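Local coordinates for CMP/dCMP-type deaminase domain-containing protein (Aspergillus oryzae RIB40, PDB 7DRY) that probably deaminates a pyrimidine intermediate of riboflavin biosynthesis, using a zinc ion held in a cytidine deaminase (CDA) fold, at residues Asn25-Ser34 and Asp45-Met54; Met99-Ser107 and Thr139-Leu150. One frame throughout, in Å; residues are numbered along the deposited sequence.

Interaction 1 (Asn25-Ser34 and Asp45-Met54)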
loop_
_atom_site.group_PDB
_atom_site.type_symbol
_atom_site.label_atom_id
_atom_site.label_comp_id
_atom_site.label_asym_id
_atom_site.label_seq_id
_atom_site.Cartn_x
_atom_site.Cartn_y
_atom_site.Cartn_z
ATOM N N ASN A 25 9.879 3.597 12.159
ATOM C CA ASN A 25 9.233 3.375 10.876
ATOM C C ASN A 25 8.497 2.038 10.862
ATOM O O ASN A 25 8.617 1.213 11.771
ATOM C CB ASN A 25 10.215 3.528 9.705
ATOM C CG ASN A 25 11.197 2.372 9.585
ATOM O OD1 ASN A 25 11.333 1.546 10.493
ATOM N ND2 ASN A 25 11.903 2.319 8.456
ATOM N N PHE A 26 7.678 1.862 9.837
ATOM C CA PHE A 26 6.948 0.621 9.612
ATOM C C PHE A 26 7.312 0.160 8.213
ATOM O O PHE A 26 6.956 0.812 7.226
ATOM C CB PHE A 26 5.442 0.848 9.761
ATOM C CG PHE A 26 4.999 0.966 11.193
ATOM C CD1 PHE A 26 5.200 2.141 11.903
ATOM C CD2 PHE A 26 4.401 -0.104 11.832
ATOM C CE1 PHE A 26 4.805 2.245 13.237
ATOM C CE2 PHE A 26 4.001 -0.011 13.162
ATOM C CZ PHE A 26 4.200 1.164 13.861
ATOM N N ARG A 27 8.042 -0.947 8.140
ATOM C CA ARG A 27 8.612 -1.433 6.890
ATOM C C ARG A 27 7.545 -2.181 6.109
ATOM O O ARG A 27 7.131 -3.277 6.506
ATOM C CB ARG A 27 9.809 -2.325 7.190
ATOM C CG ARG A 27 10.909 -1.564 7.894
ATOM C CD ARG A 27 11.885 -2.509 8.530
ATOM N NE ARG A 27 12.825 -3.076 7.570
ATOM C CZ ARG A 27 13.088 -4.379 7.454
ATOM N NH1 ARG A 27 12.451 -5.269 8.210
ATOM N NH2 ARG A 27 14.001 -4.784 6.593
ATOM N N VAL A 28 7.104 -1.579 5.005
ATOM C CA VAL A 28 5.952 -2.024 4.238
ATOM C C VAL A 28 6.352 -2.034 2.766
ATOM O O VAL A 28 7.239 -1.287 2.343
ATOM C CB VAL A 28 4.749 -1.083 4.518
ATOM C CG1 VAL A 28 3.546 -1.396 3.637
ATOM C CG2 VAL A 28 4.337 -1.165 5.977
ATOM N N GLY A 29 5.715 -2.913 1.994
ATOM C CA GLY A 29 5.915 -2.960 0.556
ATOM C C GLY A 29 4.580 -2.895 -0.159
ATOM O O GLY A 29 3.555 -3.344 0.357
ATOM N N ALA A 30 4.607 -2.330 -1.366
ATOM C CA ALA A 30 3.393 -2.129 -2.145
ATOM C C ALA A 30 3.662 -2.420 -3.612
ATOM O O ALA A 30 4.729 -2.076 -4.136
ATOM C CB ALA A 30 2.893 -0.685 -2.027
ATOM N N ILE A 31 2.677 -3.031 -4.277
ATOM C CA ILE A 31 2.756 -3.350 -5.702
ATOM C C ILE A 31 1.445 -2.931 -6.343
ATOM O O ILE A 31 0.371 -3.326 -5.878
ATOM C CB ILE A 31 3.005 -4.850 -5.941
ATOM C CG1 ILE A 31 4.383 -5.253 -5.403
ATOM C CG2 ILE A 31 2.928 -5.173 -7.441
ATOM C CD1 ILE A 31 4.631 -6.765 -5.376
ATOM N N LEU A 32 1.532 -2.133 -7.397
ATOM C CA LEU A 32 0.363 -1.663 -8.130
ATOM C C LEU A 32 0.241 -2.475 -9.415
ATOM O O LEU A 32 1.215 -2.599 -10.167
ATOM C CB LEU A 32 0.518 -0.178 -8.446
ATOM C CG LEU A 32 -0.659 0.484 -9.170
ATOM C CD1 LEU A 32 -1.921 0.420 -8.308
ATOM C CD2 LEU A 32 -0.294 1.919 -9.505
ATOM N N VAL A 33 -0.943 -3.057 -9.646
ATOM C CA VAL A 33 -1.177 -4.020 -10.719
ATOM C C VAL A 33 -2.325 -3.528 -11.593
ATOM O O VAL A 33 -3.309 -2.979 -11.084
ATOM C CB VAL A 33 -1.538 -5.391 -10.105
ATOM C CG1 VAL A 33 -1.853 -6.425 -11.182
ATOM C CG2 VAL A 33 -0.406 -5.882 -9.190
ATOM N N SER A 34 -2.211 -3.742 -12.906
ATOM C CA SER A 34 -3.326 -3.577 -13.841
ATOM C C SER A 34 -3.897 -4.955 -14.154
ATOM O O SER A 34 -3.175 -5.841 -14.629
ATOM C CB SER A 34 -2.891 -2.892 -15.137
ATOM O OG SER A 34 -3.919 -2.973 -16.121
ATOM N N ASP A 45 -2.265 -10.125 -15.586
ATOM C CA ASP A 45 -1.889 -9.002 -14.738
ATOM C C ASP A 45 -0.642 -8.333 -15.305
ATOM O O ASP A 45 0.250 -8.998 -15.841
ATOM C CB ASP A 45 -1.545 -9.493 -13.328
ATOM C CG ASP A 45 -2.763 -9.792 -12.465
ATOM O OD1 ASP A 45 -3.917 -9.595 -12.896
ATOM O OD2 ASP A 45 -2.538 -10.237 -11.314
ATOM N N ARG A 46 -0.572 -7.014 -15.177
ATOM C CA ARG A 46 0.618 -6.253 -15.538
ATOM C C ARG A 46 1.049 -5.432 -14.336
ATOM O O ARG A 46 0.225 -4.748 -13.721
ATOM C CB ARG A 46 0.322 -5.313 -16.710
ATOM C CG ARG A 46 -0.164 -6.031 -17.972
ATOM C CD ARG A 46 -0.854 -5.068 -18.938
ATOM N NE ARG A 46 -1.352 -5.744 -20.135
ATOM C CZ ARG A 46 -2.141 -5.171 -21.036
ATOM N NH1 ARG A 46 -2.523 -3.911 -20.876
ATOM N NH2 ARG A 46 -2.551 -5.856 -22.094
ATOM N N ILE A 47 2.333 -5.496 -13.994
ATOM C CA ILE A 47 2.841 -4.648 -12.922
ATOM C C ILE A 47 2.944 -3.217 -13.424
ATOM O O ILE A 47 3.478 -2.959 -14.508
ATOM C CB ILE A 47 4.193 -5.154 -12.398
ATOM C CG1 ILE A 47 4.085 -6.611 -11.965
ATOM C CG2 ILE A 47 4.660 -4.288 -11.226
ATOM C CD1 ILE A 47 2.984 -6.858 -10.961
ATOM N N VAL A 48 2.400 -2.286 -12.647
ATOM C CA VAL A 48 2.416 -0.872 -12.979
ATOM C C VAL A 48 3.477 -0.123 -12.182
ATOM O O VAL A 48 4.159 0.752 -12.717
ATOM C CB VAL A 48 1.009 -0.270 -12.766
ATOM C CG1 VAL A 48 1.011 1.247 -13.023
ATOM C CG2 VAL A 48 0.001 -0.961 -13.667
ATOM N N SER A 49 3.624 -0.436 -10.897
ATOM C CA SER A 49 4.683 0.173 -10.100
ATOM C C SER A 49 4.889 -0.649 -8.839
ATOM O O SER A 49 4.085 -1.520 -8.504
ATOM C CB SER A 49 4.344 1.622 -9.755
ATOM O OG SER A 49 5.499 2.283 -9.247
ATOM N N THR A 50 5.993 -0.358 -8.140
ATOM C CA THR A 50 6.278 -0.948 -6.833
ATOM C C THR A 50 6.874 0.131 -5.940
ATOM O O THR A 50 7.381 1.141 -6.427
ATOM C CB THR A 50 7.282 -2.123 -6.903
ATOM O OG1 THR A 50 8.604 -1.623 -7.187
ATOM C CG2 THR A 50 6.891 -3.136 -7.976
ATOM N N GLY A 51 6.833 -0.101 -4.627
ATOM C CA GLY A 51 7.523 0.792 -3.704
ATOM C C GLY A 51 7.599 0.185 -2.322
ATOM O O GLY A 51 6.936 -0.806 -2.008
ATOM N N TYR A 52 8.449 0.784 -1.489
ATOM C CA TYR A 52 8.577 0.336 -0.110
ATOM C C TYR A 52 8.928 1.512 0.794
ATOM O O TYR A 52 9.382 2.563 0.334
ATOM C CB TYR A 52 9.608 -0.796 0.026
ATOM C CG TYR A 52 10.989 -0.459 -0.475
ATOM C CD1 TYR A 52 11.356 -0.699 -1.793
ATOM C CD2 TYR A 52 11.939 0.075 0.382
ATOM C CE1 TYR A 52 12.635 -0.394 -2.236
ATOM C CE2 TYR A 52 13.211 0.387 -0.055
ATOM C CZ TYR A 52 13.547 0.147 -1.374
ATOM O OH TYR A 52 14.825 0.442 -1.814
ATOM N N THR A 53 8.705 1.319 2.093
ATOM C CA THR A 53 8.914 2.391 3.061
ATOM C C THR A 53 10.341 2.924 2.970
ATOM O O THR A 53 11.307 2.159 3.001
ATOM C CB THR A 53 8.689 1.826 4.461
ATOM O OG1 THR A 53 7.343 1.349 4.572
ATOM C CG2 THR A 53 8.955 2.889 5.530
ATOM N N MET A 54 10.476 4.243 2.871
ATOM C CA MET A 54 11.765 4.926 2.912
ATOM C C MET A 54 12.657 4.584 1.731
ATOM O O MET A 54 13.870 4.811 1.777
ATOM C CB MET A 54 12.484 4.768 4.258
ATOM C CG MET A 54 11.784 5.581 5.345
ATOM S SD MET A 54 12.454 5.297 6.983
ATOM C CE MET A 54 11.556 6.525 7.933
#

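Interaction 2 (Met99-Ser107 and Thr139-Leu150). With ZN (zinc ion), chain B; SO4 (sulfate ion), chain C.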
loop_
_atom_site.group_PDB
_atom_site.type_symbol
_atom_site.label_atom_id
_atom_site.label_comp_id
_atom_site.label_asym_id
_atom_site.label_seq_id
_atom_site.Cartn_x
_atom_site.Cartn_y
_atom_site.Cartn_z
ATOM N N MET A 99 0.448 -3.786 4.860
ATOM C CA MET A 99 -0.385 -3.268 5.938
ATOM C C MET A 99 -1.456 -2.333 5.388
ATOM O O MET A 99 -1.315 -1.769 4.301
ATOM C CB MET A 99 0.478 -2.533 6.972
ATOM C CG MET A 99 1.566 -3.411 7.600
ATOM S SD MET A 99 2.433 -2.628 8.959
ATOM C CE MET A 99 1.192 -2.693 10.262
ATOM N N GLU A 100 -2.541 -2.190 6.153
ATOM C CA GLU A 100 -3.642 -1.311 5.783
ATOM C C GLU A 100 -3.112 0.093 5.480
ATOM O O GLU A 100 -2.312 0.622 6.257
ATOM C CB GLU A 100 -4.614 -1.228 6.965
ATOM C CG GLU A 100 -5.754 -0.244 6.785
ATOM C CD GLU A 100 -6.525 -0.025 8.071
ATOM O OE1 GLU A 100 -6.162 -0.638 9.092
ATOM O OE2 GLU A 100 -7.487 0.769 8.069
ATOM N N PRO A 101 -3.527 0.717 4.377
ATOM C CA PRO A 101 -3.084 2.097 4.113
ATOM C C PRO A 101 -3.533 3.060 5.202
ATOM O O PRO A 101 -4.670 3.008 5.679
ATOM C CB PRO A 101 -3.739 2.436 2.765
ATOM C CG PRO A 101 -4.771 1.372 2.539
ATOM C CD PRO A 101 -4.307 0.155 3.263
ATOM N N CYS A 102 -2.630 3.954 5.586
ATOM C CA CYS A 102 -2.914 4.850 6.693
ATOM C C CYS A 102 -3.892 5.951 6.291
ATOM O O CYS A 102 -3.913 6.423 5.145
ATOM C CB CYS A 102 -1.630 5.464 7.260
ATOM S SG CYS A 102 -0.666 6.542 6.122
ATOM N N GLY A 103 -4.705 6.355 7.260
ATOM C CA GLY A 103 -5.614 7.466 7.064
ATOM C C GLY A 103 -5.246 8.668 7.904
ATOM O O GLY A 103 -5.873 9.728 7.808
ATOM N N LYS A 104 -4.223 8.499 8.740
ATOM C CA LYS A 104 -3.699 9.534 9.616
ATOM C C LYS A 104 -2.219 9.241 9.801
ATOM O O LYS A 104 -1.818 8.075 9.851
ATOM C CB LYS A 104 -4.412 9.505 10.974
ATOM C CG LYS A 104 -4.006 10.619 11.918
ATOM C CD LYS A 104 -5.138 10.981 12.870
ATOM C CE LYS A 104 -4.619 11.737 14.083
ATOM N NZ LYS A 104 -4.420 10.833 15.250
ATOM N N ARG A 105 -1.408 10.293 9.879
ATOM C CA ARG A 105 0.024 10.143 10.090
ATOM C C ARG A 105 0.470 11.042 11.231
ATOM O O ARG A 105 -0.127 12.092 11.481
ATOM C CB ARG A 105 0.824 10.460 8.813
ATOM C CG ARG A 105 0.665 9.401 7.744
ATOM C CD ARG A 105 1.543 9.665 6.520
ATOM N NE ARG A 105 2.960 9.690 6.870
ATOM C CZ ARG A 105 3.951 9.693 5.985
ATOM N NH1 ARG A 105 5.210 9.726 6.412
ATOM N NH2 ARG A 105 3.691 9.671 4.684
ATOM N N LEU A 106 1.525 10.612 11.930
ATOM C CA LEU A 106 2.062 11.417 13.023
ATOM C C LEU A 106 2.758 12.661 12.495
ATOM O O LEU A 106 2.665 13.737 13.097
ATOM C CB LEU A 106 3.022 10.583 13.868
ATOM C CG LEU A 106 2.304 9.669 14.855
ATOM C CD1 LEU A 106 3.281 8.762 15.578
ATOM C CD2 LEU A 106 1.530 10.519 15.831
ATOM N N SER A 107 3.470 12.528 11.384
ATOM C CA SER A 107 4.032 13.676 10.699
ATOM C C SER A 107 2.918 14.455 10.003
ATOM O O SER A 107 1.747 14.061 10.003
ATOM C CB SER A 107 5.098 13.211 9.712
ATOM O OG SER A 107 4.508 12.498 8.637
ATOM N N THR A 139 1.691 2.774 10.920
ATOM C CA THR A 139 1.909 3.937 11.766
ATOM C C THR A 139 1.655 3.506 13.198
ATOM O O THR A 139 1.047 2.464 13.451
ATOM C CB THR A 139 0.900 5.058 11.493
ATOM O OG1 THR A 139 -0.416 4.598 11.829
ATOM C CG2 THR A 139 0.941 5.535 10.053
ATOM N N PHE A 140 2.106 4.333 14.138
ATOM C CA PHE A 140 1.792 4.068 15.533
ATOM C C PHE A 140 0.347 4.401 15.882
ATOM O O PHE A 140 -0.113 4.005 16.958
ATOM C CB PHE A 140 2.730 4.859 16.447
ATOM C CG PHE A 140 4.143 4.338 16.478
ATOM C CD1 PHE A 140 4.435 3.100 17.035
ATOM C CD2 PHE A 140 5.183 5.098 15.971
ATOM C CE1 PHE A 140 5.743 2.632 17.079
ATOM C CE2 PHE A 140 6.491 4.631 15.997
ATOM C CZ PHE A 140 6.773 3.401 16.560
ATOM N N VAL A 141 -0.381 5.109 15.016
ATOM C CA VAL A 141 -1.726 5.537 15.397
ATOM C C VAL A 141 -2.668 4.340 15.487
ATOM O O VAL A 141 -3.565 4.305 16.337
ATOM C CB VAL A 141 -2.255 6.660 14.478
ATOM C CG1 VAL A 141 -1.245 7.805 14.387
ATOM C CG2 VAL A 141 -2.680 6.144 13.102
ATOM N N GLY A 142 -2.464 3.332 14.642
ATOM C CA GLY A 142 -3.320 2.160 14.648
ATOM C C GLY A 142 -4.730 2.484 14.181
ATOM O O GLY A 142 -5.051 3.601 13.778
ATOM N N GLY A 143 -5.582 1.469 14.228
ATOM C CA GLY A 143 -6.991 1.647 13.942
ATOM C C GLY A 143 -7.389 1.268 12.528
ATOM O O GLY A 143 -6.669 0.593 11.790
ATOM N N SER A 144 -8.583 1.732 12.153
ATOM C CA SER A 144 -9.222 1.348 10.900
ATOM C C SER A 144 -9.668 2.548 10.073
ATOM O O SER A 144 -10.452 2.377 9.130
ATOM C CB SER A 144 -10.428 0.443 11.188
ATOM O OG SER A 144 -11.231 0.263 10.035
ATOM N N GLU A 145 -9.195 3.754 10.399
ATOM C CA GLU A 145 -9.690 4.947 9.724
ATOM C C GLU A 145 -9.401 4.903 8.223
ATOM O O GLU A 145 -10.203 5.400 7.423
ATOM C CB GLU A 145 -9.091 6.195 10.377
ATOM C CG GLU A 145 -9.625 7.502 9.832
ATOM C CD GLU A 145 -8.875 8.718 10.350
ATOM O OE1 GLU A 145 -9.215 9.844 9.929
ATOM O OE2 GLU A 145 -7.949 8.552 11.175
ATOM N N GLY A 146 -8.285 4.293 7.821
ATOM C CA GLY A 146 -7.991 4.183 6.400
ATOM C C GLY A 146 -9.069 3.428 5.647
ATOM O O GLY A 146 -9.543 3.870 4.597
ATOM N N CYS A 147 -9.490 2.289 6.194
ATOM C CA CYS A 147 -10.516 1.476 5.554
ATOM C C CYS A 147 -11.835 2.234 5.450
ATOM O O CYS A 147 -12.521 2.169 4.422
ATOM C CB CYS A 147 -10.694 0.197 6.366
ATOM S SG CYS A 147 -9.411 -1.002 6.023
ATOM N N GLN A 148 -12.198 2.974 6.501
ATOM C CA GLN A 148 -13.423 3.766 6.465
ATOM C C GLN A 148 -13.387 4.800 5.345
ATOM O O GLN A 148 -14.380 4.990 4.633
ATOM C CB GLN A 148 -13.640 4.435 7.821
ATOM C CG GLN A 148 -13.663 3.460 8.985
ATOM C CD GLN A 148 -13.694 4.161 10.329
ATOM O OE1 GLN A 148 -13.781 5.387 10.402
ATOM N NE2 GLN A 148 -13.613 3.383 11.402
ATOM N N MET A 149 -12.249 5.474 5.168
ATOM C CA MET A 149 -12.149 6.486 4.121
ATOM C C MET A 149 -12.186 5.866 2.729
ATOM O O MET A 149 -12.771 6.445 1.805
ATOM C CB MET A 149 -10.877 7.308 4.298
ATOM C CG MET A 149 -11.054 8.521 5.170
ATOM S SD MET A 149 -9.478 9.329 5.440
ATOM C CE MET A 149 -8.820 8.264 6.678
ATOM N N LEU A 150 -11.554 4.704 2.551
ATOM C CA LEU A 150 -11.627 4.025 1.260
ATOM C C LEU A 150 -13.071 3.696 0.910
ATOM O O LEU A 150 -13.539 3.991 -0.198
ATOM C CB LEU A 150 -10.780 2.753 1.285
ATOM C CG LEU A 150 -9.267 2.957 1.359
ATOM C CD1 LEU A 150 -8.580 1.626 1.606
ATOM C CD2 LEU A 150 -8.737 3.616 0.082
HETATM ZN ZN ZN B . 0.776 5.378 4.901
HETATM S S SO4 C . 4.425 8.847 10.311
HETATM O O1 SO4 C . 4.640 7.708 9.405
HETATM O O2 SO4 C . 5.667 9.069 11.046
HETATM O O3 SO4 C . 4.109 10.032 9.535
HETATM O O4 SO4 C . 3.325 8.463 11.178
HETATM O O HOH W 1 -5.439 4.526 9.632
HETATM O O HOH W 2 0.696 3.034 5.846
#

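Interaction 1 (Asn25-Ser34 and Asp45-Met54)
Leu32 and Val48 meet where a regular antiparallel pairing is interrupted: the carbonyl oxygen of Leu32 receives the N-H of Val48 at 2.8 Å and, more weakly, that of Ser49, the signature of a classic beta bulge. The extra residue changes what faces the neighbouring strand. Val48 leans over it, with CG1 3.8 Å from Leu32 CD2 and CG2 3.8 Å from Ser34 CB; holding CG anti to the backbone N (chi1 -178°), Leu32 places its CD2 methyl against this valine. On the opposite face, Ile47 CD1 fits between Ile31 CG2 and Val33 CG2, 3.9 Å from each. Within the bulge the Leu32 N-H still reaches Ser49 O almost straight, at 170°; farther along, Ala30 and Gly51 bond in both directions. Past the strand end a side chain takes over: Thr53 OG1 gives its proton to Phe26 O at 2.7 Å, in the carbonyl plane, while its backbone N still bonds Val28 O. Beyond it, Asn25 ND2 makes a weak bond of 3.4 Å to Met54 SD, its firmer partner being Pro20 O.

A second shell positions these groups. Ser34 OG is bonded by Arg91, Ser49 OG bonds Cys66 O, and Asp45, whose carboxylate carbon rests on Val33 CG1, forms a salt bridge with Arg35 and a hydrogen bond with Tyr8. The hairpin's second strand, 46-52, is the outermost on its side of the sheet within this chain, and 29-36 lies between it and 91-97; helix 5-16 packs on the Ile31 and Val33 face, helix 62-73 on the face of Leu32 and Val48.

Interaction 2 (Met99-Ser107 and Thr139-Leu150)
Glu100 reaches across to the start of helix 145-152 from the zinc loop of the CDA fold, where Cys102 shares the metal with His61 and Cys112, as in other deaminases of this superfamily. The polar link is one bond: Cys147 N donates to Glu100 OE2 at 3.1 Å, meeting the anti lone pair. A fully extended Glu100 chain (chi1 175°) carries the carboxylate to the first turn of the helix, whose N terminus may stabilise the negative charge, while Gly143 O, 3.0 Å from Glu100 OE1, would probably work against it.

Close backbone approach depends on glycines. Gly146 brings its CA to 3.6 Å from Pro101 O, a nearly straight C-H...O contact at 168°, and Met149 CE presses on Gly103 CA. Water 1 accepts from Gly103 N and, weakly, from Gly146 N.

Apolar contacts flank this core. Pro101 CG touches Leu150 CD1, the two side chains crossing at about a right angle, and at the far end Leu106 lies against Val141, its CD1 also reaching the edge of the Phe140 ring. Thr139 CG2 touches CB of the zinc ligand Cys102, while Thr139 OG1 accepts from Val141 N in an ST turn.

Hydrogen bonds gather round a sulfate, probably from the crystallisation liquor: Leu106 N bonds O4, Ser107 OG bonds O3 at 2.7 Å, and Arg105 NE meets the same O3, in the guanidinium plane, at 2.9 Å.

Followed from the N terminus, interaction 1 forms first: 25-34 runs out along one strand and 45-54 returns beside it, closing a short hairpin loop. The chain then passes through helix 62-73 and strand 91-97 before interaction 2 opens at 99-107; helix 112-117 and strand 127-132 intervene until 139-150 closes that longer loop. The two loops lie in series, neither nesting nor crossing. Their centres are about 17 Å apart, yet their ends meet: Phe26 CE1 packs 3.4 Å from Thr139 C, and Val28 CG2 touches Met99 SD. The run into strand 29-36 is thus tied to the two loops beside the zinc site, 99-107 and the one before helix 145-152.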